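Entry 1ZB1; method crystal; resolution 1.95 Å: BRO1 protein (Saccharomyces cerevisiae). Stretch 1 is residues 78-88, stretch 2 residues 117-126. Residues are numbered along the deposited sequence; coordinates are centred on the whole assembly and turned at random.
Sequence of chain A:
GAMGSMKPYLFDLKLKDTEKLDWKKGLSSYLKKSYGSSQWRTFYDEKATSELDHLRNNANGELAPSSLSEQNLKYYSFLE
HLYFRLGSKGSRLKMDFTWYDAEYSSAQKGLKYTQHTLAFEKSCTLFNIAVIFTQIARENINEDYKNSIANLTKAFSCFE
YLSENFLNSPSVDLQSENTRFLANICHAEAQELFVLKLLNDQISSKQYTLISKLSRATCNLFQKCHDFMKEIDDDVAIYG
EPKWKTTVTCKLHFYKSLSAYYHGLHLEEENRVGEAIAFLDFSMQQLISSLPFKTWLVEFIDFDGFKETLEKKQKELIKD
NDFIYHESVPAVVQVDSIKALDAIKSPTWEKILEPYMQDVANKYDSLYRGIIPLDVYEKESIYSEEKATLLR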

ATOM      1  N   PHE A  78       9.335  11.465  17.799  1.00 15.83           N
ATOM      2  CA  PHE A  78      10.551  11.904  18.479  1.00 15.26           C
ATOM      3  C   PHE A  78      11.507  12.511  17.460  1.00 17.72           C
ATOM      4  O   PHE A  78      12.089  13.572  17.682  1.00 17.57           O
ATOM      5  N   LEU A  79      11.670  11.802  16.347  1.00 17.45           N
ATOM      6  CA  LEU A  79      12.555  12.223  15.259  1.00 18.98           C
ATOM      7  C   LEU A  79      12.112  13.521  14.598  1.00 19.91           C
ATOM      8  O   LEU A  79      12.944  14.369  14.267  1.00 20.18           O
ATOM      9  N   GLU A  80      10.807  13.659  14.380  1.00 20.28           N
ATOM     10  CA  GLU A  80      10.278  14.851  13.731  1.00 22.59           C
ATOM     11  C   GLU A  80      10.526  16.096  14.587  1.00 22.62           C
ATOM     12  O   GLU A  80      10.947  17.138  14.072  1.00 22.19           O
ATOM     13  N   HIS A  81      10.270  15.992  15.887  1.00 23.00           N
ATOM     14  CA  HIS A  81      10.506  17.118  16.785  1.00 23.62           C
ATOM     15  C   HIS A  81      12.001  17.422  16.876  1.00 23.26           C
ATOM     16  O   HIS A  81      12.394  18.583  16.993  1.00 23.05           O
ATOM     17  N   LEU A  82      12.829  16.378  16.834  1.00 22.74           N
ATOM     18  CA  LEU A  82      14.278  16.553  16.897  1.00 23.32           C
ATOM     19  C   LEU A  82      14.721  17.319  15.653  1.00 24.37           C
ATOM     20  O   LEU A  82      15.562  18.220  15.723  1.00 23.89           O
ATOM     21  N   TYR A  83      14.141  16.948  14.515  1.00 24.91           N
ATOM     22  CA  TYR A  83      14.456  17.587  13.245  1.00 27.45           C
ATOM     23  C   TYR A  83      13.973  19.038  13.216  1.00 27.85           C
ATOM     24  O   TYR A  83      14.639  19.897  12.647  1.00 27.54           O
ATOM     25  N   PHE A  84      12.820  19.312  13.823  1.00 28.70           N
ATOM     26  CA  PHE A  84      12.302  20.680  13.872  1.00 30.21           C
ATOM     27  C   PHE A  84      13.295  21.562  14.623  1.00 31.56           C
ATOM     28  O   PHE A  84      13.481  22.734  14.294  1.00 31.93           O
ATOM     29  N   ARG A  85      13.925  20.987  15.643  1.00 31.71           N
ATOM     30  CA  ARG A  85      14.873  21.714  16.477  1.00 33.46           C
ATOM     31  C   ARG A  85      16.317  21.772  15.974  1.00 34.87           C
ATOM     32  O   ARG A  85      16.975  22.807  16.107  1.00 35.00           O
ATOM     33  N   LEU A  86      16.810  20.678  15.397  1.00 34.41           N
ATOM     34  CA  LEU A  86      18.187  20.631  14.904  1.00 36.10           C
ATOM     35  C   LEU A  86      18.347  20.822  13.399  1.00 37.66           C
ATOM     36  O   LEU A  86      19.347  21.378  12.945  1.00 38.61           O
ATOM     37  N   GLY A  87      17.373  20.349  12.626  1.00 39.28           N
ATOM     38  CA  GLY A  87      17.452  20.481  11.181  1.00 40.64           C
ATOM     39  C   GLY A  87      18.597  19.675  10.593  1.00 41.50           C
ATOM     40  O   GLY A  87      18.877  18.561  11.045  1.00 41.02           O
ATOM     41  N   SER A  88      19.267  20.234   9.588  1.00 42.24           N
ATOM     42  CA  SER A  88      20.388  19.548   8.949  1.00 43.57           C
ATOM     43  C   SER A  88      21.547  19.399   9.927  1.00 43.20           C
ATOM     44  O   SER A  88      22.504  18.674   9.661  1.00 45.04           O
ATOM     45  N   THR A 117      22.307  11.580   8.906  1.00 19.40           N
ATOM     46  CA  THR A 117      21.183  12.499   8.791  1.00 21.74           C
ATOM     47  C   THR A 117      19.888  11.959   9.387  1.00 20.94           C
ATOM     48  O   THR A 117      19.606  10.759   9.320  1.00 18.23           O
ATOM     49  N   LEU A 118      19.101  12.858   9.971  1.00 19.96           N
ATOM     50  CA  LEU A 118      17.830  12.474  10.563  1.00 20.53           C
ATOM     51  C   LEU A 118      16.874  12.011   9.463  1.00 20.33           C
ATOM     52  O   LEU A 118      16.022  11.158   9.701  1.00 20.43           O
ATOM     53  N   ALA A 119      17.028  12.555   8.254  1.00 19.09           N
ATOM     54  CA  ALA A 119      16.175  12.164   7.130  1.00 18.85           C
ATOM     55  C   ALA A 119      16.288  10.667   6.821  1.00 20.50           C
ATOM     56  O   ALA A 119      15.303  10.032   6.426  1.00 20.71           O
ATOM     57  N   PHE A 120      17.485  10.106   6.982  1.00 17.05           N
ATOM     58  CA  PHE A 120      17.691   8.681   6.719  1.00 15.31           C
ATOM     59  C   PHE A 120      16.920   7.858   7.764  1.00 16.01           C
ATOM     60  O   PHE A 120      16.144   6.968   7.412  1.00 14.95           O
ATOM     61  N   GLU A 121      17.123   8.172   9.043  1.00 15.41           N
ATOM     62  CA  GLU A 121      16.440   7.452  10.130  1.00 15.58           C
ATOM     63  C   GLU A 121      14.913   7.609   9.999  1.00 16.12           C
ATOM     64  O   GLU A 121      14.168   6.644  10.183  1.00 14.31           O
ATOM     65  N   LYS A 122      14.459   8.811   9.645  1.00 16.27           N
ATOM     66  CA  LYS A 122      13.033   9.086   9.462  1.00 18.01           C
ATOM     67  C   LYS A 122      12.426   8.304   8.299  1.00 18.00           C
ATOM     68  O   LYS A 122      11.421   7.612   8.461  1.00 18.23           O
ATOM     69  N   SER A 123      13.030   8.428   7.120  1.00 16.24           N
ATOM     70  CA  SER A 123      12.516   7.750   5.936  1.00 16.68           C
ATOM     71  C   SER A 123      12.417   6.238   6.121  1.00 14.66           C
ATOM     72  O   SER A 123      11.417   5.625   5.726  1.00 14.23           O
ATOM     73  N   CYS A 124      13.439   5.633   6.720  1.00 13.11           N
ATOM     74  CA  CYS A 124      13.424   4.187   6.926  1.00 15.84           C
ATOM     75  C   CYS A 124      12.320   3.776   7.910  1.00 16.15           C
ATOM     76  O   CYS A 124      11.624   2.779   7.702  1.00 15.72           O
ATOM     77  N   THR A 125      12.164   4.548   8.976  1.00 16.05           N
ATOM     78  CA  THR A 125      11.129   4.273   9.960  1.00 15.40           C
ATOM     79  C   THR A 125       9.732   4.394   9.314  1.00 15.45           C
ATOM     80  O   THR A 125       8.861   3.550   9.534  1.00 13.18           O
ATOM     81  N   LEU A 126       9.520   5.438   8.516  1.00 15.73           N
ATOM     82  CA  LEU A 126       8.217   5.634   7.866  1.00 14.90           C
ATOM     83  C   LEU A 126       7.935   4.540   6.835  1.00 14.50           C
ATOM     84  O   LEU A 126       6.782   4.156   6.610  1.00 14.37           O
TER

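Helices 78-86 and 118-126 run nearly antiparallel, their N-to-C directions 155° apart and their axes 10.2 Å apart at closest approach. Leu 79 lies beside Lys 122 and Tyr 83 beside Leu 118, one helical turn further along, so the same faces meet twice.

Leu 118 fills one end of the contact. Its CA-to-CB bond points toward the first helix, and the extended m, t rotamer, common for leucine in helices, carries CD1 to 3.8 Å from CG of Leu 82 and 3.7 Å from CA of Tyr 83. A branched aliphatic chain suits this place, since it can lie against both a side chain and the backbone of the facing helix. Leu 82 answers with t, p.

Leu 79 also points inward, but its chi1 of -96° and chi2 of 14° fall between the usual wells. In this conformation its CB lies 3.8 Å from CG of Lys 122, while CD2 reaches 3.7 Å from CG of Glu 121 and 4.3 Å from OG1 of Thr 125. With chi1 in m, Thr 125 donates from OG1 to Glu 121 O of its own helix at 2.9 Å, so its polarity is satisfied beside the leucine.

Lys 122 leaves its helix sideways, yet its m, t, p, t chain brings the amine to the facing helix. The p turn at chi3 bends an otherwise extended chain. NZ forms a salt bridge with Glu 80, donating to OE1 at 3.0 Å, and sits 4.0 Å from the ring centroid of Tyr 83, over one face, in a cation-pi contact. Glu 80 starts away from the second helix; chi2 in p helps fold its carboxylate back. Tyr 83 adopts t.

Beyond the first helix, Gly 87 has positive phi, which favours glycine. A water donates to Gly 87 O at 3.1 Å and accepts from Leu 118 N at 3.0 Å, bridging the backbones.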

ATOM      1  CB  PHE A  78      11.255  10.725  19.156  1.00 15.55           C
ATOM      2  CG  PHE A  78      12.648  11.054  19.625  1.00 15.60           C
ATOM      3  CD1 PHE A  78      12.852  11.718  20.830  1.00 16.56           C
ATOM      4  CD2 PHE A  78      13.750  10.770  18.821  1.00 14.16           C
ATOM      5  CE1 PHE A  78      14.137  12.099  21.232  1.00 17.88           C
ATOM      6  CE2 PHE A  78      15.035  11.149  19.217  1.00 13.85           C
ATOM      7  CZ  PHE A  78      15.227  11.815  20.423  1.00 16.11           C
ATOM      8  CB  LEU A  79      12.607  11.137  14.182  1.00 19.51           C
ATOM      9  CG  LEU A  79      13.703  10.074  14.097  1.00 22.51           C
ATOM     10  CD1 LEU A  79      14.546   9.982  15.360  1.00 18.42           C
ATOM     11  CD2 LEU A  79      13.036   8.764  13.758  1.00 17.57           C
ATOM     12  CB  GLU A  80       8.779  14.679  13.438  1.00 22.13           C
ATOM     13  CG  GLU A  80       8.196  15.775  12.560  1.00 26.29           C
ATOM     14  CD  GLU A  80       8.817  15.812  11.171  1.00 30.32           C
ATOM     15  OE1 GLU A  80      10.065  15.851  11.064  1.00 33.10           O
ATOM     16  OE2 GLU A  80       8.058  15.818  10.183  1.00 32.43           O
ATOM     17  CB  HIS A  81       9.961  16.828  18.189  1.00 23.97           C
ATOM     18  CG  HIS A  81       8.480  17.007  18.318  1.00 26.50           C
ATOM     19  ND1 HIS A  81       7.612  15.948  18.487  1.00 26.41           N
ATOM     20  CD2 HIS A  81       7.714  18.124  18.315  1.00 25.70           C
ATOM     21  CE1 HIS A  81       6.376  16.406  18.584  1.00 25.86           C
ATOM     22  NE2 HIS A  81       6.410  17.722  18.481  1.00 26.58           N
ATOM     23  CB  LEU A  82      14.984  15.191  16.938  1.00 23.85           C
ATOM     24  CG  LEU A  82      16.517  15.201  17.009  1.00 23.55           C
ATOM     25  CD1 LEU A  82      16.984  15.947  18.253  1.00 22.38           C
ATOM     26  CD2 LEU A  82      17.033  13.770  17.031  1.00 25.18           C
ATOM     27  CB  TYR A  83      13.836  16.794  12.092  1.00 30.13           C
ATOM     28  CG  TYR A  83      14.061  17.400  10.720  1.00 33.87           C
ATOM     29  CD1 TYR A  83      13.058  18.134  10.089  1.00 35.52           C
ATOM     30  CD2 TYR A  83      15.273  17.229  10.049  1.00 34.63           C
ATOM     31  CE1 TYR A  83      13.252  18.677   8.820  1.00 37.62           C
ATOM     32  CE2 TYR A  83      15.479  17.772   8.781  1.00 37.02           C
ATOM     33  CZ  TYR A  83      14.462  18.492   8.174  1.00 36.70           C
ATOM     34  OH  TYR A  83      14.646  19.013   6.913  1.00 39.56           O
ATOM     35  CB  PHE A  84      10.964  20.760  14.629  1.00 29.97           C
ATOM     36  CG  PHE A  84       9.789  20.151  13.907  1.00 31.91           C
ATOM     37  CD1 PHE A  84       9.765  20.046  12.519  1.00 32.10           C
ATOM     38  CD2 PHE A  84       8.667  19.740  14.628  1.00 31.66           C
ATOM     39  CE1 PHE A  84       8.642  19.544  11.860  1.00 31.97           C
ATOM     40  CE2 PHE A  84       7.538  19.238  13.977  1.00 32.84           C
ATOM     41  CZ  PHE A  84       7.528  19.140  12.588  1.00 31.62           C
ATOM     42  CB  ARG A  85      14.838  21.132  17.893  1.00 34.34           C
ATOM     43  CG  ARG A  85      13.475  21.283  18.564  1.00 36.83           C
ATOM     44  CD  ARG A  85      13.376  20.475  19.843  1.00 38.80           C
ATOM     45  NE  ARG A  85      12.127  20.716  20.564  1.00 41.28           N
ATOM     46  CZ  ARG A  85      10.910  20.492  20.069  1.00 43.58           C
ATOM     47  NH1 ARG A  85      10.764  20.019  18.837  1.00 42.64           N
ATOM     48  NH2 ARG A  85       9.836  20.730  20.814  1.00 45.17           N
ATOM     49  CB  LEU A  86      18.850  19.309  15.306  1.00 35.17           C
ATOM     50  CG  LEU A  86      18.983  19.029  16.805  1.00 34.52           C
ATOM     51  CD1 LEU A  86      19.795  17.760  17.013  1.00 34.88           C
ATOM     52  CD2 LEU A  86      19.656  20.209  17.497  1.00 34.13           C
ATOM     53  CB  SER A  88      20.862  20.315   7.708  1.00 44.21           C
ATOM     54  OG  SER A  88      21.523  21.513   8.075  1.00 45.91           O
ATOM     55  CB  THR A 117      20.921  12.876   7.325  1.00 25.47           C
ATOM     56  OG1 THR A 117      20.348  11.756   6.642  1.00 27.71           O
ATOM     57  CG2 THR A 117      22.235  13.270   6.636  1.00 30.23           C
ATOM     58  CB  LEU A 118      17.230  13.649  11.353  1.00 19.07           C
ATOM     59  CG  LEU A 118      18.060  14.091  12.573  1.00 20.72           C
ATOM     60  CD1 LEU A 118      17.374  15.239  13.308  1.00 19.79           C
ATOM     61  CD2 LEU A 118      18.246  12.900  13.521  1.00 19.27           C
ATOM     62  CB  ALA A 119      16.534  12.978   5.875  1.00 20.98           C
ATOM     63  CB  PHE A 120      19.192   8.345   6.777  1.00 16.61           C
ATOM     64  CG  PHE A 120      19.519   6.904   6.449  1.00 16.59           C
ATOM     65  CD1 PHE A 120      19.078   6.323   5.262  1.00 15.96           C
ATOM     66  CD2 PHE A 120      20.303   6.140   7.313  1.00 18.01           C
ATOM     67  CE1 PHE A 120      19.411   5.002   4.932  1.00 16.38           C
ATOM     68  CE2 PHE A 120      20.645   4.812   6.993  1.00 17.96           C
ATOM     69  CZ  PHE A 120      20.195   4.247   5.800  1.00 16.65           C
ATOM     70  CB  GLU A 121      16.932   7.960  11.500  1.00 13.14           C
ATOM     71  CG  GLU A 121      16.294   7.266  12.725  1.00 13.73           C
ATOM     72  CD  GLU A 121      16.929   5.924  13.084  1.00 16.69           C
ATOM     73  OE1 GLU A 121      17.453   5.234  12.190  1.00 17.72           O
ATOM     74  OE2 GLU A 121      16.892   5.549  14.278  1.00 18.45           O
ATOM     75  CB  LYS A 122      12.797  10.582   9.198  1.00 18.04           C
ATOM     76  CG  LYS A 122      12.797  11.462  10.432  1.00 15.90           C
ATOM     77  CD  LYS A 122      12.881  12.947  10.064  1.00 18.72           C
ATOM     78  CE  LYS A 122      11.777  13.366   9.096  1.00 22.58           C
ATOM     79  NZ  LYS A 122      11.800  14.833   8.818  1.00 22.88           N
ATOM     80  CB  SER A 123      13.388   8.081   4.707  1.00 18.05           C
ATOM     81  OG  SER A 123      14.727   7.654   4.880  1.00 33.63           O
ATOM     82  CB  CYS A 124      14.790   3.706   7.415  1.00 16.33           C
ATOM     83  SG  CYS A 124      16.073   3.722   6.118  1.00 18.60           S
ATOM     84  CB  THR A 125      11.233   5.258  11.150  1.00 17.84           C
ATOM     85  OG1 THR A 125      12.430   4.989  11.891  1.00 28.29           O
ATOM     86  CG2 THR A 125      10.023   5.116  12.068  1.00  7.05           C
ATOM     87  CB  LEU A 126       8.144   7.027   7.221  1.00 17.21           C
ATOM     88  CG  LEU A 126       6.876   7.362   6.420  1.00 19.31           C
ATOM     89  CD1 LEU A 126       5.619   7.069   7.242  1.00 17.58           C
ATOM     90  CD2 LEU A 126       6.924   8.832   6.026  1.00 15.37           C
TER
HETATM   91  O   HOH W   1      19.721  15.840   9.905  1.00 25.54           O